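Local atomic coordinates of probable oxidoreductase (Pseudomonas aeruginosa, PDB entry 4B7C), a protein that is probably an NADP-dependent oxidoreductase of the medium-chain dehydrogenase/reductase family, pairing a GroES-like domain with a Rossmann-fold cofactor domain. Residues Asn45-Asp51 against Lys331-Val336; Pro124-Ala129 against Ser305-Ile309; Glu72-Ala76 against Leu100-Asp104. One frame throughout, in Å; residues are numbered along the deposited sequence. Where two conformers were deposited one is given.

Interaction 1. Residues Asn45-Asp51 against Lys331-Val336; sequences NEYLSLD and KLVLKV
Strands 45-49 and 331-335 run antiparallel, their axes 4.6 Å apart at closest and 153° between directions. Leu48 and Leu334 form the hydrogen-bonded pair, CA-CA 5.0 Å, satisfied both ways: Leu48 N to Leu334 O and Leu334 N to Leu48 O, each 2.8 Å. Tyr47-Lys335 and Ser49-Val333 are the flanking non-hydrogen-bonded pairs. Val336 N to Glu46 O (2.9 Å) and Leu50 N to Leu332 O (3.1 Å) continue the pairing at the two ends; beyond the latter, a water accepts from Leu332 N and donates to Leu50 O, both 2.9 Å. The t, p, t side chain of Lys331 carries NZ to Ser49 OG (2.7 Å), to its neighbour Leu332 O (3.0 Å) and into a salt bridge with Asp51 OD1 (2.8 Å), so the ammonium is well satisfied. Tyr47 (m) packs CD1 on Val333 CG1, 3.7 Å; Leu50 CD1 meets Leu334 CB at 3.6 Å and Leu48 CG meets Val336 CG2 at 3.8 Å. The C-terminal strand thus joins the GroES-like sheet, as in medium-chain dehydrogenases. Glu46 and Tyr47 form a classic bulge opposite Val79 of strand 77-85, strand 307-311 runs parallel beyond 331-335, and helix 316-321 covers Leu50, Leu332 and Leu334.

Interaction 2. Residues Pro124-Ala129 against Ser305-Ile309; sequences PRYLSA and SREDI
Residues 124-127 end a 3-10 segment, with Leu127 N bonded to Pro124 O (2.9 Å), and the turn continues in Ser128 N to Arg125 O (3.1 Å). It lies against residues 305-309; the nearest CA pairs are Ala129-Ser305 at 6.0 Å and Ser128-Glu307 at 7.1 Å. Pro124 opens the contact, its CG 3.9 Å from Ile309 CD1. Arg125, chi1 t, brings its guanidinium edge to the Glu307 carboxylate in a bidentate salt bridge: NE to OE2 and NH2 to OE1, both 3.0 Å, at N-H...O angles of 168° and 161°. Leu127 turns to Tyr47 and Val333. Ser128, chi1 p, donates from OG to Glu307 OE2 at 2.5 Å, and Ala129 CB rests 3.4 Å from Ser305 OG. Ser305 OG also donates to Glu307 OE2 (2.7 Å). Glu307, m then p, holds three donors on OE2 and one on OE1, geometry characteristic of an ionised carboxylate whose charge is balanced by Arg125, pinning the loop over the sheet face that carries Tyr47 and Val333, at the start of strand 307-311.

Interaction 3. Residues Glu72-Ala76 against Leu100-Asp104; sequences EVMRA and LGVQD
Two backbone hydrogen bonds join these segments: Val102 N to Met74 O, 2.9 Å at 159°, and Gly101 N to Ala76 O, 3.0 Å at 169°. They hold together two loops of the GroES-like domain, with Val102 at the centre of an inverse gamma turn (phi/psi -83/81) closed by a weak Gln103 N to Gly101 O bond of 2.9 Å. Neither segment is a regular strand, though residues 73-75 are extended near -60/135; CA atoms are closest at Ala76-Gly101 (4.4 Å) and Met74-Val102 (5.4 Å). Gly101 has phi/psi 85/160. Its CA reaches Met74 O in a CA-H...O contact of 3.4 Å, and a side chain here would collide with Gln103 NE2. Gln103 (p, t) bends back to give NE2 to Leu100 O at 2.8 Å, bracing the second loop internally, while its OE1 accepts from Asn8 and Gln10. Farther out, Val73 (t) covers the turn, its CG1 3.8 Å from Val102 N and 3.9 Å from Gln103 CD. The other flank is apolar: Met54 of helix 53-58 touches Met74 and Ala76, and Phe316 touches Met74 and Val102. There Val102, chi1 t, places CG2 3.8 Å from Met74 CB and 3.7 Å from Ala76 CB.

From the N terminus, residues 45-51 come first, and their partner is the last six residues of the chain, so interaction 1 closes a loop of 279 residues. The other two contacts nest within it in series: interaction 3 closes an excursion of 23 residues inside the GroES-like domain; interaction 2 spans 175 residues, including the whole six-stranded Rossmann sheet, and joins the loop before helix 132-145 to strand 307-311, the parallel neighbour of strand 331-335. Interaction 1 touches both. Asn45 ND2 reaches Gln103 O and Asn45 N reaches Asp104 O, each at 2.9 Å, while Asp308 N meets Lys331 O at 2.7 Å and Asp308 O meets Val333 N at 2.9 Å. Interactions 2 and 3 do not touch.

Interaction 1. Residues Asn45-Asp51 against Lys331-Val336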
loop_
_atom_site.group_PDB
_atom_site.type_symbol
_atom_site.label_atom_id
_atom_site.label_comp_id
_atom_site.label_asym_id
_atom_site.label_seq_id
_atom_site.Cartn_x
_atom_site.Cartn_y
_atom_site.Cartn_z
ATOM N N ASN B 45 16.189 -15.044 33.337
ATOM C CA ASN B 45 14.965 -14.493 32.768
ATOM C C ASN B 45 13.941 -14.219 33.869
ATOM O O ASN B 45 13.682 -15.076 34.708
ATOM C CB ASN B 45 14.381 -15.429 31.704
ATOM C CG ASN B 45 15.303 -15.614 30.505
ATOM O OD1 ASN B 45 16.313 -14.910 30.353
ATOM N ND2 ASN B 45 14.942 -16.555 29.624
ATOM N N GLU B 46 13.363 -13.025 33.855
ATOM C CA GLU B 46 12.420 -12.619 34.901
ATOM C C GLU B 46 10.989 -12.478 34.395
ATOM O O GLU B 46 10.048 -12.959 35.033
ATOM C CB GLU B 46 12.870 -11.306 35.549
ATOM C CG GLU B 46 14.136 -11.446 36.407
ATOM C CD GLU B 46 14.159 -10.662 37.718
ATOM O OE1 GLU B 46 13.254 -9.801 37.956
ATOM O OE2 GLU B 46 15.109 -10.951 38.519
ATOM N N TYR B 47 10.842 -11.795 33.266
ATOM C CA TYR B 47 9.555 -11.613 32.626
ATOM C C TYR B 47 9.679 -11.841 31.119
ATOM O O TYR B 47 10.626 -11.380 30.487
ATOM C CB TYR B 47 9.015 -10.221 32.862
ATOM C CG TYR B 47 8.721 -9.917 34.306
ATOM C CD1 TYR B 47 7.472 -10.198 34.852
ATOM C CD2 TYR B 47 9.688 -9.343 35.117
ATOM C CE1 TYR B 47 7.187 -9.916 36.173
ATOM C CE2 TYR B 47 9.417 -9.047 36.437
ATOM C CZ TYR B 47 8.172 -9.338 36.965
ATOM O OH TYR B 47 7.889 -9.057 38.266
ATOM N N LEU B 48 8.688 -12.530 30.560
ATOM C CA LEU B 48 8.626 -12.805 29.120
ATOM C C LEU B 48 7.411 -12.178 28.486
ATOM O O LEU B 48 6.337 -12.110 29.085
ATOM C CB LEU B 48 8.603 -14.295 28.846
ATOM C CG LEU B 48 9.790 -15.082 29.387
ATOM C CD1 LEU B 48 9.574 -16.555 29.092
ATOM C CD2 LEU B 48 11.142 -14.592 28.854
ATOM N N SER B 49 7.618 -11.650 27.284
ATOM C CA SER B 49 6.554 -11.032 26.521
ATOM C C SER B 49 5.801 -12.104 25.735
ATOM O O SER B 49 6.383 -12.839 24.945
ATOM C CB SER B 49 7.093 -9.991 25.556
ATOM O OG SER B 49 6.043 -9.503 24.732
ATOM N N LEU B 50 4.503 -12.202 25.983
ATOM C CA LEU B 50 3.648 -13.049 25.169
ATOM C C LEU B 50 2.953 -12.155 24.142
ATOM O O LEU B 50 2.200 -11.244 24.515
ATOM C CB LEU B 50 2.658 -13.831 26.036
ATOM C CG LEU B 50 3.165 -15.142 26.658
ATOM C CD1 LEU B 50 4.531 -15.013 27.311
ATOM C CD2 LEU B 50 2.157 -15.641 27.681
ATOM N N ASP B 51 3.226 -12.446 22.862
ATOM C CA ASP B 51 2.822 -11.615 21.713
ATOM C C ASP B 51 2.160 -12.429 20.608
ATOM O O ASP B 51 2.632 -13.518 20.277
ATOM C CB ASP B 51 4.029 -10.957 20.999
ATOM C CG ASP B 51 4.925 -10.136 21.940
ATOM O OD1 ASP B 51 4.379 -9.259 22.643
ATOM O OD2 ASP B 51 6.173 -10.341 21.963
ATOM N N LYS B 331 -1.324 -5.767 28.052
ATOM C CA LYS B 331 -0.159 -6.467 27.515
ATOM C C LYS B 331 0.162 -7.710 28.331
ATOM O O LYS B 331 0.375 -7.640 29.537
ATOM C CB LYS B 331 1.046 -5.525 27.472
ATOM C CG LYS B 331 2.395 -6.232 27.389
ATOM C CD LYS B 331 2.651 -6.750 26.007
ATOM C CE LYS B 331 3.848 -7.657 25.953
ATOM N NZ LYS B 331 3.484 -8.921 25.272
ATOM N N LEU B 332 0.170 -8.857 27.661
ATOM C CA LEU B 332 0.341 -10.130 28.347
ATOM C C LEU B 332 1.809 -10.387 28.651
ATOM O O LEU B 332 2.654 -10.471 27.749
ATOM C CB LEU B 332 -0.250 -11.290 27.533
ATOM C CG LEU B 332 -0.377 -12.626 28.261
ATOM C CD1 LEU B 332 -1.123 -12.516 29.580
ATOM C CD2 LEU B 332 -1.119 -13.582 27.332
ATOM N N VAL B 333 2.082 -10.577 29.937
ATOM C CA VAL B 333 3.441 -10.821 30.425
ATOM C C VAL B 333 3.497 -12.057 31.305
ATOM O O VAL B 333 2.648 -12.241 32.188
ATOM C CB VAL B 333 3.963 -9.625 31.237
ATOM C CG1 VAL B 333 5.292 -9.978 31.902
ATOM C CG2 VAL B 333 4.114 -8.418 30.321
ATOM N N LEU B 334 4.475 -12.911 31.038
ATOM C CA LEU B 334 4.671 -14.135 31.813
ATOM C C LEU B 334 5.834 -13.956 32.781
ATOM O O LEU B 334 6.975 -13.779 32.358
ATOM C CB LEU B 334 4.930 -15.339 30.897
ATOM C CG LEU B 334 4.999 -16.721 31.561
ATOM C CD1 LEU B 334 3.622 -17.112 32.094
ATOM C CD2 LEU B 334 5.502 -17.796 30.610
ATOM N N LYS B 335 5.533 -13.982 34.077
ATOM C CA LYS B 335 6.571 -13.925 35.102
ATOM C C LYS B 335 7.186 -15.298 35.228
ATOM O O LYS B 335 6.485 -16.273 35.485
ATOM C CB LYS B 335 6.026 -13.476 36.459
ATOM C CG LYS B 335 7.117 -13.228 37.496
ATOM C CD LYS B 335 6.542 -12.939 38.874
ATOM C CE LYS B 335 7.566 -12.281 39.789
ATOM N NZ LYS B 335 8.755 -13.143 40.037
ATOM N N VAL B 336 8.494 -15.372 35.020
ATOM C CA VAL B 336 9.199 -16.626 35.104
ATOM C C VAL B 336 9.416 -16.852 36.584
ATOM O O VAL B 336 9.670 -17.963 36.988
ATOM C CB VAL B 336 10.566 -16.619 34.366
ATOM C CG1 VAL B 336 11.289 -17.947 34.518
ATOM C CG2 VAL B 336 10.417 -16.259 32.898
HETATM O O HOH W 1 0.204 -9.200 24.797
#

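Interaction 2. Residues Pro124-Ala129 against Ser305-Ile309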
loop_
_atom_site.group_PDB
_atom_site.type_symbol
_atom_site.label_atom_id
_atom_site.label_comp_id
_atom_site.label_asym_id
_atom_site.label_seq_id
_atom_site.Cartn_x
_atom_site.Cartn_y
_atom_site.Cartn_z
ATOM N N PRO B 124 8.243 -5.177 34.204
ATOM C CA PRO B 124 7.373 -5.643 33.141
ATOM C C PRO B 124 6.992 -4.569 32.139
ATOM O O PRO B 124 6.661 -4.897 31.007
ATOM C CB PRO B 124 6.112 -6.091 33.884
ATOM C CG PRO B 124 6.548 -6.351 35.272
ATOM C CD PRO B 124 7.605 -5.324 35.527
ATOM N N ARG B 125 7.067 -3.303 32.547
ATOM C CA ARG B 125 6.747 -2.194 31.660
ATOM C C ARG B 125 7.761 -2.041 30.509
ATOM O O ARG B 125 7.462 -1.455 29.467
ATOM C CB ARG B 125 6.623 -0.877 32.426
ATOM C CG ARG B 125 6.085 0.239 31.538
ATOM C CD ARG B 125 5.076 1.127 32.230
ATOM N NE ARG B 125 4.045 0.377 32.939
ATOM C CZ ARG B 125 3.507 0.738 34.102
ATOM N NH1 ARG B 125 3.899 1.842 34.735
ATOM N NH2 ARG B 125 2.574 -0.025 34.646
ATOM N N TYR B 126 8.953 -2.583 30.710
ATOM C CA TYR B 126 9.964 -2.625 29.651
ATOM C C TYR B 126 9.642 -3.700 28.599
ATOM O O TYR B 126 10.420 -3.927 27.675
ATOM C CB TYR B 126 11.361 -2.853 30.236
ATOM C CG TYR B 126 11.888 -1.609 30.909
ATOM C CD1 TYR B 126 12.286 -0.514 30.159
ATOM C CD2 TYR B 126 11.973 -1.532 32.284
ATOM C CE1 TYR B 126 12.762 0.637 30.767
ATOM C CE2 TYR B 126 12.454 -0.398 32.900
ATOM C CZ TYR B 126 12.837 0.697 32.150
ATOM O OH TYR B 126 13.334 1.809 32.797
ATOM N N LEU B 127 8.499 -4.362 28.769
ATOM C CA LEU B 127 7.955 -5.267 27.748
ATOM C C LEU B 127 6.692 -4.711 27.123
ATOM O O LEU B 127 6.121 -5.338 26.237
ATOM C CB LEU B 127 7.644 -6.632 28.350
ATOM C CG LEU B 127 8.836 -7.407 28.850
ATOM C CD1 LEU B 127 8.324 -8.714 29.449
ATOM C CD2 LEU B 127 9.807 -7.640 27.709
ATOM N N SER B 128 6.230 -3.564 27.611
ATOM C CA SER B 128 4.989 -2.975 27.134
ATOM C C SER B 128 5.246 -1.589 26.570
ATOM O O SER B 128 5.886 -1.461 25.527
ATOM C CB SER B 128 3.895 -2.968 28.219
ATOM O OG SER B 128 4.285 -2.219 29.343
ATOM N N ALA B 129 4.778 -0.551 27.257
ATOM C CA ALA B 129 4.908 0.823 26.760
ATOM C C ALA B 129 6.371 1.238 26.561
ATOM O O ALA B 129 6.694 2.001 25.630
ATOM C CB ALA B 129 4.197 1.789 27.691
ATOM N N SER B 305 -0.182 2.725 30.846
ATOM C CA SER B 305 0.195 1.389 30.414
ATOM C C SER B 305 -0.320 0.303 31.351
ATOM O O SER B 305 -0.038 0.308 32.547
ATOM C CB SER B 305 1.718 1.273 30.309
ATOM O OG SER B 305 2.093 0.025 29.739
ATOM N N ARG B 306 -1.028 -0.669 30.788
ATOM C CA ARG B 306 -1.510 -1.817 31.578
ATOM C C ARG B 306 -0.821 -3.114 31.170
ATOM O O ARG B 306 -0.771 -3.473 29.992
ATOM C CB ARG B 306 -3.045 -2.027 31.555
ATOM C CG ARG B 306 -3.676 -2.172 30.184
ATOM C CD ARG B 306 -5.203 -2.156 30.274
ATOM N NE ARG B 306 -5.738 -3.000 31.356
ATOM C CZ ARG B 306 -6.966 -3.505 31.364
ATOM N NH1 ARG B 306 -7.791 -3.270 30.352
ATOM N NH2 ARG B 306 -7.360 -4.264 32.386
ATOM N N GLU B 307 -0.340 -3.840 32.171
ATOM C CA GLU B 307 0.218 -5.165 31.961
ATOM C C GLU B 307 -0.614 -6.230 32.668
ATOM O O GLU B 307 -1.046 -6.055 33.806
ATOM C CB GLU B 307 1.664 -5.239 32.438
ATOM C CG GLU B 307 2.613 -4.316 31.682
ATOM C CD GLU B 307 2.595 -2.888 32.197
ATOM O OE1 GLU B 307 2.324 -2.698 33.396
ATOM O OE2 GLU B 307 2.836 -1.954 31.405
ATOM N N ASP B 308 -0.858 -7.326 31.962
ATOM C CA ASP B 308 -1.520 -8.494 32.531
ATOM C C ASP B 308 -0.460 -9.541 32.835
ATOM O O ASP B 308 0.035 -10.220 31.928
ATOM C CB ASP B 308 -2.582 -9.046 31.559
ATOM C CG ASP B 308 -3.350 -10.229 32.128
ATOM O OD1 ASP B 308 -3.429 -10.366 33.369
ATOM O OD2 ASP B 308 -3.886 -11.026 31.318
ATOM N N ILE B 309 -0.130 -9.678 34.115
ATOM C CA ILE B 309 0.969 -10.540 34.548
ATOM C C ILE B 309 0.485 -11.887 35.062
ATOM O O ILE B 309 -0.266 -11.965 36.034
ATOM C CB ILE B 309 1.829 -9.861 35.626
ATOM C CG1 ILE B 309 2.528 -8.647 35.024
ATOM C CG2 ILE B 309 2.889 -10.826 36.156
ATOM C CD1 ILE B 309 3.006 -7.646 36.066
#

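Interaction 3. Residues Glu72-Ala76 against Leu100-Asp104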
loop_
_atom_site.group_PDB
_atom_site.type_symbol
_atom_site.label_atom_id
_atom_site.label_comp_id
_atom_site.label_asym_id
_atom_site.label_seq_id
_atom_site.Cartn_x
_atom_site.Cartn_y
_atom_site.Cartn_z
ATOM N N GLU B 72 14.087 -26.313 18.809
ATOM C CA GLU B 72 14.696 -25.088 19.342
ATOM C C GLU B 72 13.831 -24.505 20.450
ATOM O O GLU B 72 12.606 -24.628 20.432
ATOM C CB GLU B 72 14.852 -24.009 18.267
ATOM C CG GLU B 72 16.064 -24.150 17.361
ATOM C CD GLU B 72 16.186 -23.015 16.345
ATOM O OE1 GLU B 72 15.328 -22.090 16.318
ATOM O OE2 GLU B 72 17.159 -23.058 15.566
ATOM N N VAL B 73 14.479 -23.830 21.395
ATOM C CA VAL B 73 13.758 -23.086 22.420
ATOM C C VAL B 73 12.865 -22.051 21.758
ATOM O O VAL B 73 13.298 -21.319 20.878
ATOM C CB VAL B 73 14.720 -22.387 23.394
ATOM C CG1 VAL B 73 13.934 -21.594 24.437
ATOM C CG2 VAL B 73 15.613 -23.420 24.054
ATOM N N MET B 74 11.615 -22.000 22.182
ATOM C CA MET B 74 10.662 -21.074 21.604
ATOM C C MET B 74 11.127 -19.616 21.771
ATOM O O MET B 74 11.619 -19.221 22.832
ATOM C CB MET B 74 9.278 -21.250 22.227
ATOM C CG MET B 74 8.218 -20.300 21.685
ATOM S SD MET B 74 8.026 -20.318 19.907
ATOM C CE MET B 74 6.880 -18.954 19.758
ATOM N N ARG B 75 10.966 -18.833 20.707
ATOM C CA ARG B 75 11.378 -17.429 20.708
ATOM C C ARG B 75 10.470 -16.589 21.598
ATOM O O ARG B 75 9.258 -16.729 21.573
ATOM C CB ARG B 75 11.382 -16.854 19.281
ATOM C CG ARG B 75 11.780 -15.383 19.187
ATOM C CD ARG B 75 11.918 -14.847 17.761
ATOM N NE ARG B 75 12.782 -15.713 16.963
ATOM C CZ ARG B 75 12.479 -16.270 15.792
ATOM N NH1 ARG B 75 11.304 -16.054 15.196
ATOM N NH2 ARG B 75 13.385 -17.044 15.207
ATOM N N ALA B 76 11.068 -15.704 22.388
ATOM C CA ALA B 76 10.313 -14.752 23.219
ATOM C C ALA B 76 11.185 -13.569 23.604
ATOM O O ALA B 76 12.329 -13.748 24.014
ATOM C CB ALA B 76 9.804 -15.430 24.479
ATOM N N LEU B 100 15.088 -13.395 24.902
ATOM C CA LEU B 100 15.580 -14.268 25.984
ATOM C C LEU B 100 15.107 -15.718 25.868
ATOM O O LEU B 100 15.674 -16.619 26.487
ATOM C CB LEU B 100 15.157 -13.709 27.349
ATOM C CG LEU B 100 15.719 -12.318 27.696
ATOM C CD1 LEU B 100 15.282 -11.866 29.091
ATOM C CD2 LEU B 100 17.238 -12.278 27.556
ATOM N N GLY B 101 14.026 -15.925 25.124
ATOM C CA GLY B 101 13.500 -17.275 24.903
ATOM C C GLY B 101 12.576 -17.743 26.022
ATOM O O GLY B 101 12.615 -17.213 27.142
ATOM N N VAL B 102 11.744 -18.743 25.717
ATOM C CA VAL B 102 10.801 -19.278 26.696
ATOM C C VAL B 102 11.537 -20.286 27.560
ATOM O O VAL B 102 11.443 -21.503 27.360
ATOM C CB VAL B 102 9.550 -19.913 26.057
ATOM C CG1 VAL B 102 8.613 -20.412 27.148
ATOM C CG2 VAL B 102 8.809 -18.904 25.180
ATOM N N GLN B 103 12.267 -19.758 28.538
ATOM C CA GLN B 103 13.150 -20.554 29.377
ATOM C C GLN B 103 13.537 -19.792 30.655
ATOM O O GLN B 103 13.266 -18.599 30.781
ATOM C CB GLN B 103 14.414 -20.946 28.612
ATOM C CG GLN B 103 15.183 -19.766 28.057
ATOM C CD GLN B 103 16.338 -20.161 27.177
ATOM O OE1 GLN B 103 16.837 -21.295 27.228
ATOM N NE2 GLN B 103 16.786 -19.209 26.355
ATOM N N ASP B 104 14.145 -20.508 31.596
ATOM C CA ASP B 104 14.581 -19.918 32.880
ATOM C C ASP B 104 15.782 -18.992 32.690
ATOM O O ASP B 104 15.866 -17.932 33.313
ATOM C CB ASP B 104 14.982 -20.997 33.890
ATOM C CG ASP B 104 13.791 -21.728 34.491
ATOM O OD1 ASP B 104 12.799 -21.076 34.883
ATOM O OD2 ASP B 104 13.857 -22.981 34.552
#